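Local coordinates for protein SAM-dependent methyltransferase (PDB 3GGD) that probably transfers methyl groups from S-adenosyl-L-methionine to an acceptor, and binds S-adenosyl-L-homocysteine in a Rossmann-like domain, at residues Gln21-Asn24 / Lys25-Val28; Gln70-Phe73 / Leu74-Phe78. All blocks are in the same frame, centred on the assembly; numbering follows the deposited sequence.

Interaction 1 (Gln21-Asn24 / Lys25-Val28); sequences QYWN and KTLV. With SAH (S-adenosyl-L-homocysteine), chain E.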
ATOM      1  N   GLN A  21       0.433  11.688 -11.453  1.00 57.52           N
ATOM      2  CA  GLN A  21       1.538  12.601 -11.803  1.00 58.62           C
ATOM      3  C   GLN A  21       2.887  12.003 -11.347  1.00 58.19           C
ATOM      4  O   GLN A  21       3.872  11.962 -12.116  1.00 57.41           O
ATOM      5  CB  GLN A  21       1.314  13.987 -11.222  1.00 58.45           C
ATOM      6  CG  GLN A  21       2.264  15.030 -11.861  1.00 62.65           C
ATOM      7  CD  GLN A  21       2.256  16.407 -11.154  1.00 61.85           C
ATOM      8  OE1 GLN A  21       2.378  16.499  -9.902  1.00 65.84           O
ATOM      9  NE2 GLN A  21       2.121  17.463 -11.945  1.00 57.96           N
ATOM     10  N   TYR A  22       2.899  11.444 -10.132  1.00 57.54           N
ATOM     11  CA  TYR A  22       4.103  10.810  -9.625  1.00 57.83           C
ATOM     12  C   TYR A  22       4.551   9.625 -10.488  1.00 57.62           C
ATOM     13  O   TYR A  22       5.720   9.524 -10.866  1.00 57.40           O
ATOM     14  CB  TYR A  22       3.892  10.299  -8.205  1.00 57.82           C
ATOM     15  CG  TYR A  22       5.017   9.403  -7.741  1.00 59.18           C
ATOM     16  CD1 TYR A  22       6.254   9.948  -7.315  1.00 58.31           C
ATOM     17  CD2 TYR A  22       4.875   8.024  -7.756  1.00 57.67           C
ATOM     18  CE1 TYR A  22       7.290   9.149  -6.896  1.00 58.35           C
ATOM     19  CE2 TYR A  22       5.931   7.198  -7.331  1.00 58.30           C
ATOM     20  CZ  TYR A  22       7.125   7.760  -6.905  1.00 59.17           C
ATOM     21  OH  TYR A  22       8.146   6.948  -6.494  1.00 58.59           O
ATOM     22  N   TRP A  23       3.607   8.736 -10.784  1.00 57.60           N
ATOM     23  CA  TRP A  23       3.925   7.524 -11.531  1.00 58.07           C
ATOM     24  C   TRP A  23       4.270   7.837 -12.954  1.00 57.08           C
ATOM     25  O   TRP A  23       5.174   7.231 -13.518  1.00 57.25           O
ATOM     26  CB  TRP A  23       2.797   6.510 -11.447  1.00 57.93           C
ATOM     27  CG  TRP A  23       2.800   5.686 -10.195  1.00 58.99           C
ATOM     28  CD1 TRP A  23       1.810   5.627  -9.241  1.00 59.21           C
ATOM     29  CD2 TRP A  23       3.819   4.765  -9.762  1.00 58.71           C
ATOM     30  NE1 TRP A  23       2.147   4.731  -8.273  1.00 58.90           N
ATOM     31  CE2 TRP A  23       3.379   4.195  -8.558  1.00 57.65           C
ATOM     32  CE3 TRP A  23       5.056   4.366 -10.290  1.00 58.68           C
ATOM     33  CZ2 TRP A  23       4.111   3.226  -7.881  1.00 59.53           C
ATOM     34  CZ3 TRP A  23       5.814   3.417  -9.595  1.00 59.59           C
ATOM     35  CH2 TRP A  23       5.338   2.853  -8.412  1.00 58.02           C
ATOM     36  N   ASN A  24       3.606   8.816 -13.545  1.00 57.14           N
ATOM     37  CA  ASN A  24       3.987   9.180 -14.907  1.00 57.16           C
ATOM     38  C   ASN A  24       5.422   9.774 -14.960  1.00 57.12           C
ATOM     39  O   ASN A  24       6.198   9.505 -15.891  1.00 57.04           O
ATOM     40  CB  ASN A  24       3.012  10.143 -15.538  1.00 56.73           C
ATOM     41  CG  ASN A  24       3.206  10.235 -17.058  1.00 58.53           C
ATOM     42  OD1 ASN A  24       3.667  11.243 -17.556  1.00 57.05           O
ATOM     43  ND2 ASN A  24       2.918   9.159 -17.773  1.00 57.66           N
ATOM     44  N   LYS A  25       5.765  10.579 -13.963  1.00 57.40           N
ATOM     45  CA  LYS A  25       7.118  11.109 -13.874  1.00 57.48           C
ATOM     46  C   LYS A  25       8.111   9.966 -13.708  1.00 57.44           C
ATOM     47  O   LYS A  25       9.179   9.957 -14.337  1.00 58.04           O
ATOM     48  CB  LYS A  25       7.254  12.085 -12.708  1.00 58.20           C
ATOM     49  CG  LYS A  25       8.689  12.491 -12.489  1.00 59.40           C
ATOM     50  CD  LYS A  25       8.952  13.084 -11.183  1.00 60.77           C
ATOM     51  CE  LYS A  25       8.872  12.125 -10.042  1.00 59.78           C
ATOM     52  NZ  LYS A  25       8.670  13.064  -8.872  1.00 56.15           N
ATOM     53  N   THR A  26       7.760   9.001 -12.857  1.00 58.14           N
ATOM     54  CA  THR A  26       8.582   7.807 -12.648  1.00 57.40           C
ATOM     55  C   THR A  26       8.762   6.985 -13.924  1.00 58.23           C
ATOM     56  O   THR A  26       9.896   6.612 -14.270  1.00 57.51           O
ATOM     57  CB  THR A  26       7.995   6.996 -11.503  1.00 58.91           C
ATOM     58  OG1 THR A  26       7.934   7.850 -10.356  1.00 57.75           O
ATOM     59  CG2 THR A  26       8.809   5.736 -11.223  1.00 54.75           C
ATOM     60  N   LEU A  27       7.654   6.737 -14.638  1.00 59.49           N
ATOM     61  CA  LEU A  27       7.652   6.027 -15.921  1.00 59.21           C
ATOM     62  C   LEU A  27       8.508   6.730 -16.966  1.00 59.45           C
ATOM     63  O   LEU A  27       9.382   6.115 -17.588  1.00 59.66           O
ATOM     64  CB  LEU A  27       6.217   5.909 -16.466  1.00 60.00           C
ATOM     65  CG  LEU A  27       5.969   5.364 -17.904  1.00 60.03           C
ATOM     66  CD1 LEU A  27       6.513   3.942 -18.085  1.00 58.05           C
ATOM     67  CD2 LEU A  27       4.479   5.416 -18.232  1.00 60.37           C
ATOM     68  N   VAL A  28       8.258   8.015 -17.178  1.00 59.35           N
ATOM     69  CA  VAL A  28       9.034   8.771 -18.161  1.00 59.06           C
ATOM     70  C   VAL A  28      10.532   8.828 -17.869  1.00 59.93           C
ATOM     71  O   VAL A  28      11.395   8.623 -18.764  1.00 60.12           O
ATOM     72  CB  VAL A  28       8.501  10.200 -18.323  1.00 59.17           C
ATOM     73  CG1 VAL A  28       9.453  11.051 -19.239  1.00 57.52           C
ATOM     74  CG2 VAL A  28       7.061  10.176 -18.914  1.00 58.51           C
TER
HETATM   75  N   SAH E 248       1.748  -1.608  -2.736  1.00 47.95           N
HETATM   76  CA  SAH E 248       2.797  -1.059  -3.634  1.00 49.38           C
HETATM   77  CB  SAH E 248       2.737   0.476  -3.791  1.00 49.33           C
HETATM   78  CG  SAH E 248       2.801   1.365  -2.536  1.00 48.24           C
HETATM   79  SD  SAH E 248       2.817   3.126  -2.917  1.00 40.72           S
HETATM   80  C   SAH E 248       4.192  -1.463  -3.180  1.00 49.97           C
HETATM   81  O   SAH E 248       5.150  -1.446  -3.995  1.00 50.80           O
HETATM   82  OXT SAH E 248       4.399  -1.783  -2.010  1.00 48.90           O
HETATM   83  C5' SAH E 248       1.099   3.520  -2.742  1.00 48.21           C
HETATM   84  C4' SAH E 248       0.256   3.099  -3.982  1.00 48.86           C
HETATM   85  O4' SAH E 248      -1.137   3.422  -3.755  1.00 48.08           O
HETATM   86  C3' SAH E 248       0.600   3.785  -5.316  1.00 46.81           C
HETATM   87  O3' SAH E 248       0.836   2.857  -6.361  1.00 47.64           O
HETATM   88  C2' SAH E 248      -0.637   4.609  -5.651  1.00 47.91           C
HETATM   89  O2' SAH E 248      -0.847   4.897  -7.049  1.00 47.29           O
HETATM   90  C1' SAH E 248      -1.739   3.809  -4.982  1.00 48.00           C
HETATM   91  N9  SAH E 248      -2.969   4.575  -4.744  1.00 47.52           N
HETATM   92  C8  SAH E 248      -3.012   5.848  -4.266  1.00 48.12           C
HETATM   93  N7  SAH E 248      -4.289   6.246  -4.135  1.00 47.45           N
HETATM   94  C5  SAH E 248      -5.069   5.203  -4.551  1.00 47.55           C
HETATM   95  C6  SAH E 248      -6.505   5.004  -4.717  1.00 48.56           C
HETATM   96  N6  SAH E 248      -7.294   6.053  -4.388  1.00 48.57           N
HETATM   97  N1  SAH E 248      -6.973   3.844  -5.201  1.00 47.31           N
HETATM   98  C2  SAH E 248      -6.106   2.840  -5.547  1.00 48.68           C
HETATM   99  N3  SAH E 248      -4.786   2.986  -5.430  1.00 46.69           N
HETATM  100  C4  SAH E 248      -4.222   4.122  -4.976  1.00 45.85           C

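Interaction 2 (Gln70-Phe73 / Leu74-Phe78); sequences QTKF and LSQFF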
ATOM      1  N   GLN A  70       5.674  -6.547  -5.952  1.00 59.27           N
ATOM      2  CA  GLN A  70       5.232  -7.575  -4.991  1.00 59.40           C
ATOM      3  C   GLN A  70       4.216  -8.527  -5.611  1.00 60.11           C
ATOM      4  O   GLN A  70       4.126  -9.730  -5.242  1.00 60.39           O
ATOM      5  CB  GLN A  70       4.663  -6.920  -3.722  1.00 60.59           C
ATOM      6  CG  GLN A  70       5.555  -5.791  -3.090  1.00 60.80           C
ATOM      7  CD  GLN A  70       7.025  -6.180  -2.860  1.00 62.44           C
ATOM      8  OE1 GLN A  70       7.324  -7.287  -2.398  1.00 62.40           O
ATOM      9  NE2 GLN A  70       7.949  -5.246  -3.133  1.00 59.38           N
ATOM     10  N   THR A  71       3.436  -7.979  -6.542  1.00 60.21           N
ATOM     11  CA  THR A  71       2.397  -8.687  -7.258  1.00 60.08           C
ATOM     12  C   THR A  71       2.952  -9.889  -7.996  1.00 60.40           C
ATOM     13  O   THR A  71       2.383 -10.985  -7.945  1.00 60.80           O
ATOM     14  CB  THR A  71       1.700  -7.740  -8.271  1.00 60.70           C
ATOM     15  OG1 THR A  71       1.530  -6.442  -7.677  1.00 60.67           O
ATOM     16  CG2 THR A  71       0.335  -8.303  -8.724  1.00 58.26           C
ATOM     17  N   LYS A  72       4.065  -9.693  -8.680  1.00 59.71           N
ATOM     18  CA  LYS A  72       4.716 -10.795  -9.388  1.00 60.09           C
ATOM     19  C   LYS A  72       5.045 -11.990  -8.458  1.00 60.09           C
ATOM     20  O   LYS A  72       4.817 -13.153  -8.806  1.00 59.47           O
ATOM     21  CB  LYS A  72       5.973 -10.253 -10.037  1.00 60.29           C
ATOM     22  CG  LYS A  72       6.855 -11.261 -10.854  1.00 62.56           C
ATOM     23  CD  LYS A  72       6.113 -11.877 -12.010  1.00 64.97           C
ATOM     24  CE  LYS A  72       7.089 -12.596 -12.968  1.00 66.19           C
ATOM     25  NZ  LYS A  72       6.267 -13.413 -13.881  1.00 70.49           N
ATOM     26  N   PHE A  73       5.606 -11.701  -7.285  1.00 59.99           N
ATOM     27  CA  PHE A  73       5.878 -12.740  -6.325  1.00 59.49           C
ATOM     28  C   PHE A  73       4.570 -13.434  -5.868  1.00 59.55           C
ATOM     29  O   PHE A  73       4.464 -14.660  -5.841  1.00 58.23           O
ATOM     30  CB  PHE A  73       6.709 -12.165  -5.162  1.00 59.82           C
ATOM     31  CG  PHE A  73       6.871 -13.099  -3.995  1.00 60.39           C
ATOM     32  CD1 PHE A  73       5.841 -13.243  -3.049  1.00 61.97           C
ATOM     33  CD2 PHE A  73       8.025 -13.834  -3.833  1.00 60.36           C
ATOM     34  CE1 PHE A  73       5.983 -14.096  -1.968  1.00 60.94           C
ATOM     35  CE2 PHE A  73       8.166 -14.685  -2.739  1.00 61.48           C
ATOM     36  CZ  PHE A  73       7.148 -14.809  -1.821  1.00 60.80           C
ATOM     37  N   LEU A  74       3.572 -12.651  -5.499  1.00 59.97           N
ATOM     38  CA  LEU A  74       2.303 -13.226  -5.087  1.00 60.83           C
ATOM     39  C   LEU A  74       1.773 -14.205  -6.144  1.00 61.20           C
ATOM     40  O   LEU A  74       1.237 -15.261  -5.824  1.00 60.27           O
ATOM     41  CB  LEU A  74       1.267 -12.110  -4.832  1.00 60.95           C
ATOM     42  CG  LEU A  74       1.531 -11.273  -3.578  1.00 60.70           C
ATOM     43  CD1 LEU A  74       0.542 -10.089  -3.503  1.00 62.82           C
ATOM     44  CD2 LEU A  74       1.480 -12.146  -2.268  1.00 61.01           C
ATOM     45  N   SER A  75       1.969 -13.865  -7.421  1.00 62.26           N
ATOM     46  CA  SER A  75       1.410 -14.670  -8.505  1.00 62.19           C
ATOM     47  C   SER A  75       2.112 -16.002  -8.601  1.00 62.52           C
ATOM     48  O   SER A  75       1.589 -16.929  -9.190  1.00 62.24           O
ATOM     49  CB  SER A  75       1.504 -13.931  -9.845  1.00 62.07           C
ATOM     50  OG  SER A  75       2.802 -14.019 -10.412  1.00 60.25           O
ATOM     51  N   GLN A  76       3.318 -16.101  -8.062  1.00 62.89           N
ATOM     52  CA  GLN A  76       4.063 -17.386  -8.084  1.00 63.52           C
ATOM     53  C   GLN A  76       3.495 -18.346  -7.017  1.00 61.40           C
ATOM     54  O   GLN A  76       3.621 -19.540  -7.113  1.00 60.00           O
ATOM     55  CB  GLN A  76       5.570 -17.113  -7.942  1.00 63.33           C
ATOM     56  CG  GLN A  76       6.119 -16.445  -9.234  1.00 68.03           C
ATOM     57  CD  GLN A  76       7.357 -15.517  -9.051  1.00 70.52           C
ATOM     58  OE1 GLN A  76       7.596 -14.960  -7.962  1.00 80.51           O
ATOM     59  NE2 GLN A  76       8.134 -15.326 -10.149  1.00 75.04           N
ATOM     60  N   PHE A  77       2.775 -17.802  -6.041  1.00 60.72           N
ATOM     61  CA  PHE A  77       2.246 -18.600  -4.930  1.00 60.71           C
ATOM     62  C   PHE A  77       0.726 -18.788  -4.973  1.00 61.05           C
ATOM     63  O   PHE A  77       0.230 -19.745  -4.446  1.00 61.15           O
ATOM     64  CB  PHE A  77       2.631 -17.934  -3.571  1.00 60.20           C
ATOM     65  CG  PHE A  77       4.085 -18.119  -3.208  1.00 59.67           C
ATOM     66  CD1 PHE A  77       5.062 -17.312  -3.774  1.00 59.17           C
ATOM     67  CD2 PHE A  77       4.476 -19.143  -2.341  1.00 57.14           C
ATOM     68  CE1 PHE A  77       6.406 -17.505  -3.469  1.00 60.28           C
ATOM     69  CE2 PHE A  77       5.796 -19.342  -2.046  1.00 58.49           C
ATOM     70  CZ  PHE A  77       6.774 -18.537  -2.605  1.00 58.94           C
ATOM     71  N   PHE A  78      -0.014 -17.844  -5.543  1.00 61.54           N
ATOM     72  CA  PHE A  78      -1.480 -17.926  -5.581  1.00 62.15           C
ATOM     73  C   PHE A  78      -1.962 -18.168  -6.999  1.00 61.96           C
ATOM     74  O   PHE A  78      -1.389 -17.620  -7.940  1.00 61.83           O
ATOM     75  CB  PHE A  78      -2.106 -16.639  -5.063  1.00 62.75           C
ATOM     76  CG  PHE A  78      -1.968 -16.456  -3.598  1.00 63.98           C
ATOM     77  CD1 PHE A  78      -0.811 -15.897  -3.057  1.00 65.08           C
ATOM     78  CD2 PHE A  78      -2.973 -16.853  -2.748  1.00 66.54           C
ATOM     79  CE1 PHE A  78      -0.660 -15.726  -1.701  1.00 64.03           C
ATOM     80  CE2 PHE A  78      -2.843 -16.685  -1.353  1.00 68.42           C
ATOM     81  CZ  PHE A  78      -1.666 -16.126  -0.834  1.00 66.55           C
TER

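Interaction 1 (Gln21-Asn24 / Lys25-Val28)
Two donors of T26 grip the carbonyl oxygen of Y22. The backbone N of T26 makes the usual helical bond, and its hydroxyl adds a second, OG1 lying 2.8 Å from Y22 O and above the carbonyl plane. T26 places OG1 anti to its carbonyl carbon (chi1 -57°), which turns the hydroxyl back toward the preceding turn; a threonine thus satisfies its own buried hydroxyl inside the helix. The same OG1 sits over one face of the Y22 ring, nearest CZ at 3.5 Å and offset toward the rim. The methyl CG2 goes instead to the indole, 4.1 Å from W23 CE3. CE2 of Y22 stands 4.0 Å above one face of the W23 indole, over its centre, while W35 and helix 88-97 pack around the indole too. So flanked, the indole presents NE1 to the cofactor product, donating to O3' of S-adenosyl-L-homocysteine at 3.0 Å and more weakly to O2' at 3.2 Å. A leucine in place of W23 would probably leave O3' without this donor and open a gap beside the Y22 ring and T26 CG2. N24 and K25 send their polar ends to other partners, N24 ND2 to S89 and K25 NZ to L188 O and H192. Here helix 15-29 brings W23 to the ribose hydroxyls and so contributes to the S-adenosyl-L-homocysteine pocket beside the Rossmann-like methyltransferase core.

Interaction 2 (Gln70-Phe73 / Leu74-Phe78)
F73 and F77 meet one turn apart on helix 69-77, the crossover helix of the beta-alpha-beta unit that links strands 60-63 and 81-85 in the Rossmann-like sheet. The apolar part of the contact is this aromatic pair. The rings lie obliquely, planes at 31° and centroids 4.6 Å apart, and CE1 of F77 comes over one face of the F73 ring near its rim. F73 swings its ring toward the C-terminal turn, CG standing anti to the backbone N (chi1 171°), where F77 can lean on it; helix 43-50 packs against F73 as well, which suits a large aromatic. L74, a buried leucine, packs on V43 and Y129.

Among the backbone bonds, L74 N to Q70 O is nearly straight at 170°. Further along, the regular i+4 pattern weakens: Q76 N reaches K72 O only at a weak 3.4 Å and makes its shorter bond, 2.9 Å, to F73 O, as where a helix tightens near its end.

The polar side chains find partners beyond the helix. Q70 OE1 takes the backbone N of V43, T71 bonds to D62 on strand 60-63, and K72 NZ reaches the backbone O of T99, tying the helix to its surroundings. S75 is small enough to lie against I103 of the sheet, and its buried hydroxyl turns back on the helix, OG donating to K72 O at 2.7 Å.

How the interactions relate
Both interactions are single-helix contacts across consecutive turns, and their nearest atoms lie about 10 Å apart without touching. Interaction 1 belongs to the N-terminal helix 15-29, outside the central sheet, and reaches the bound product directly through an indole. Interaction 2 sits on a crossover helix packed on the sheet; the side chain of Q70 is about 4 Å from the same ligand, whereas its far end carries the exposed F77. Each mixes buried and exposed residues, so neither is wholly core or surface. In both, a hydroxyl residue bonds back to its own helix, to the fourth residue before it in 21-28 but the third in 70-78.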